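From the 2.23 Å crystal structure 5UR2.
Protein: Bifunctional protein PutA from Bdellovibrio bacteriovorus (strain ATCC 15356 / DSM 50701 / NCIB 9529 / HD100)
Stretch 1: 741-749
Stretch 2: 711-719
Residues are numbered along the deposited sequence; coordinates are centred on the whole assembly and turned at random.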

# COMPACT_ATOMS: atom_id res chain seq x y z
N LYS B 741 -21.37 10.68 -2.72
CA LYS B 741 -21.30 10.04 -1.42
C LYS B 741 -20.63 8.67 -1.50
O LYS B 741 -20.78 7.94 -2.48
CB LYS B 741 -22.70 9.92 -0.81
CG LYS B 741 -23.21 11.26 -0.23
CD LYS B 741 -24.64 11.20 0.28
CE LYS B 741 -25.07 12.59 0.77
NZ LYS B 741 -26.51 12.71 1.21
N ARG B 742 -19.83 8.36 -0.49
CA ARG B 742 -19.23 7.04 -0.37
C ARG B 742 -19.85 6.31 0.80
O ARG B 742 -19.94 6.86 1.90
CB ARG B 742 -17.72 7.12 -0.18
CG ARG B 742 -17.15 5.74 0.18
CD ARG B 742 -15.65 5.73 0.12
NE ARG B 742 -15.19 5.88 -1.25
CZ ARG B 742 -14.06 6.48 -1.59
NH1 ARG B 742 -13.25 6.98 -0.63
NH2 ARG B 742 -13.73 6.58 -2.87
N CYS B 743 -20.26 5.06 0.57
CA CYS B 743 -20.81 4.19 1.61
C CYS B 743 -19.78 3.14 2.00
O CYS B 743 -19.21 2.47 1.13
CB CYS B 743 -22.08 3.50 1.14
SG CYS B 743 -23.45 4.63 0.86
N ILE B 744 -19.54 2.99 3.29
CA ILE B 744 -18.71 1.93 3.84
C ILE B 744 -19.64 1.04 4.66
O ILE B 744 -20.01 1.41 5.78
CB ILE B 744 -17.56 2.50 4.68
CG1 ILE B 744 -16.79 3.55 3.87
CG2 ILE B 744 -16.61 1.39 5.14
CD1 ILE B 744 -15.80 4.40 4.69
N ILE B 745 -19.99 -0.13 4.12
CA ILE B 745 -21.16 -0.90 4.57
C ILE B 745 -20.76 -2.33 4.93
O ILE B 745 -20.11 -3.02 4.14
CB ILE B 745 -22.24 -0.96 3.47
CG1 ILE B 745 -22.68 0.43 3.03
CG2 ILE B 745 -23.44 -1.74 3.97
CD1 ILE B 745 -23.47 1.16 4.06
N GLU B 746 -21.21 -2.80 6.10
CA GLU B 746 -21.13 -4.21 6.50
C GLU B 746 -22.54 -4.68 6.87
O GLU B 746 -23.22 -4.03 7.67
CB GLU B 746 -20.16 -4.37 7.68
CG GLU B 746 -19.98 -5.80 8.21
CD GLU B 746 -19.28 -5.86 9.58
OE1 GLU B 746 -18.40 -5.01 9.89
OE2 GLU B 746 -19.65 -6.75 10.36
N MET B 747 -22.99 -5.81 6.28
CA MET B 747 -24.40 -6.19 6.35
C MET B 747 -24.71 -7.62 6.81
O MET B 747 -25.85 -8.07 6.67
CB MET B 747 -25.06 -5.98 4.99
CG MET B 747 -25.41 -4.55 4.69
SD MET B 747 -26.06 -4.44 3.04
CE MET B 747 -24.63 -4.97 2.10
N GLY B 748 -23.75 -8.35 7.36
CA GLY B 748 -24.10 -9.64 7.94
C GLY B 748 -23.77 -10.83 7.05
O GLY B 748 -23.29 -10.70 5.91
N GLY B 749 -24.07 -12.01 7.59
CA GLY B 749 -23.72 -13.25 6.93
C GLY B 749 -24.62 -14.39 7.35
O GLY B 749 -25.48 -14.25 8.22
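Stretch 2 (711-719) TTTIAFTGS

Six backbone hydrogen bonds join stretch 2 to stretch 1 as neighbouring strands of a parallel sheet. The shortest runs from Ile744 N to Ile714 O at 2.7 Å and is nearly linear, with an angle of 174° at the hydrogen; Ile714 N in turn donates to Arg742 O at 2.8 Å. The same alternation extends both ways along the pair. Toward the N-terminal end, Arg742 N donates to Thr712 O at 3.0 Å. Toward the C-terminal end, Phe716 N reaches Ile744 O at 3.0 Å, Glu746 N reaches Phe716 O at 3.1 Å, and Gly718 N reaches Glu746 O at 3.0 Å, so the ladder continues one residue beyond the strand of stretch 2. Arg742, Ile744 and Glu746 therefore turn their N-H and C=O groups to stretch 2, each bonding to the residues before and after its partner, as parallel pairing requires.

Residues 711-717 are extended, apart from Thr712 with its psi of -31°, and run at 9° to strand 742-746, the axes approaching to 4.7 Å. The register pairs Arg742 with Thr713, Cys743 with Ile714, Ile744 with Ala715, Ile745 with Phe716 and Glu746 with Thr717, at CA-CA distances of 4.6 to 5.1 Å. CA-H...O contacts supplement the ladder, the shortest from Met747 CA to Gly718 O at 3.1 Å.

Water adds to the polar contacts near Thr717. One molecule donates to Ile744 O at 2.7 Å and is hydrogen-bonded to Thr717 OG1 at 3.0 Å, bridging the strands; a second lies 3.0 Å from the same Thr717 OG1 and donates a weak bond to Glu746 OE1 at 3.4 Å.

Side chains of paired residues share a face. On the face carrying Arg742, Ile744 and Glu746, Ile744 CD1 packs against Thr713 CG2 at 3.8 Å, and Glu746 CB lies 3.5 Å from Thr717 OG1. The small Ala715 meets Ile744 at 4.5 Å between their CB atoms. On the face of Cys743 and Ile745, Ile745 CD1 approaches Phe716 CB at 3.7 Å and sits at the edge of the phenyl ring, while Cys743 SG is 4.4 Å from Ile714 CD1. The extended Lys741 side chain brings CE to 3.1 Å from Thr711 O.

After Thr717 the strand ends and the chain passes in extended form through Gly718, where a CB would come within 2.5 Å of Phe716 CZ. Ser719 follows as a helix N-cap, its carbonyl O 3.6 Å from Met747 CG. Together the stretches bury 698 Å², summed over both sides.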

# COMPACT_ATOMS: atom_id res chain seq x y z
N THR B 711 -22.99 15.56 3.99
CA THR B 711 -22.43 14.25 4.28
C THR B 711 -21.70 13.69 3.06
O THR B 711 -22.32 13.47 2.02
CB THR B 711 -23.55 13.30 4.71
OG1 THR B 711 -24.15 13.80 5.91
CG2 THR B 711 -23.00 11.90 4.96
N THR B 712 -20.40 13.45 3.20
CA THR B 712 -19.60 12.92 2.11
C THR B 712 -19.40 11.41 2.20
O THR B 712 -19.31 10.75 1.17
CB THR B 712 -18.22 13.58 2.09
OG1 THR B 712 -17.54 13.31 3.32
CG2 THR B 712 -18.38 15.08 1.95
N THR B 713 -19.37 10.88 3.41
CA THR B 713 -19.05 9.49 3.65
C THR B 713 -20.01 8.94 4.68
O THR B 713 -20.28 9.60 5.69
CB THR B 713 -17.59 9.39 4.12
OG1 THR B 713 -16.76 10.06 3.17
CG2 THR B 713 -17.14 7.94 4.30
N ILE B 714 -20.54 7.74 4.44
CA ILE B 714 -21.45 7.07 5.37
C ILE B 714 -20.83 5.74 5.76
O ILE B 714 -20.60 4.89 4.89
CB ILE B 714 -22.84 6.87 4.75
CG1 ILE B 714 -23.46 8.23 4.36
CG2 ILE B 714 -23.73 6.12 5.72
CD1 ILE B 714 -24.57 8.14 3.30
N ALA B 715 -20.58 5.54 7.06
CA ALA B 715 -20.14 4.25 7.58
C ALA B 715 -21.31 3.65 8.35
O ALA B 715 -21.77 4.22 9.35
CB ALA B 715 -18.91 4.39 8.48
N PHE B 716 -21.82 2.53 7.85
CA PHE B 716 -22.98 1.86 8.42
C PHE B 716 -22.68 0.38 8.55
O PHE B 716 -22.27 -0.25 7.57
CB PHE B 716 -24.25 2.03 7.59
CG PHE B 716 -25.32 1.02 7.92
CD1 PHE B 716 -26.14 1.20 9.03
CD2 PHE B 716 -25.47 -0.13 7.15
CE1 PHE B 716 -27.12 0.26 9.35
CE2 PHE B 716 -26.44 -1.08 7.46
CZ PHE B 716 -27.26 -0.88 8.57
N THR B 717 -22.91 -0.16 9.73
CA THR B 717 -22.85 -1.60 9.95
C THR B 717 -24.13 -2.05 10.62
O THR B 717 -24.50 -1.53 11.68
CB THR B 717 -21.62 -1.98 10.77
OG1 THR B 717 -20.45 -1.75 9.97
CG2 THR B 717 -21.70 -3.44 11.19
N GLY B 718 -24.81 -3.00 9.99
CA GLY B 718 -26.11 -3.44 10.45
C GLY B 718 -26.72 -4.41 9.46
O GLY B 718 -26.01 -5.17 8.80
N SER B 719 -28.05 -4.35 9.36
CA SER B 719 -28.79 -5.33 8.59
C SER B 719 -28.69 -5.05 7.10
O SER B 719 -28.42 -3.93 6.65
CB SER B 719 -30.26 -5.35 9.00
OG SER B 719 -30.92 -4.20 8.52
O HOH W 1 -19.19 0.10 8.04
O HOH W 2 -17.54 -1.82 10.66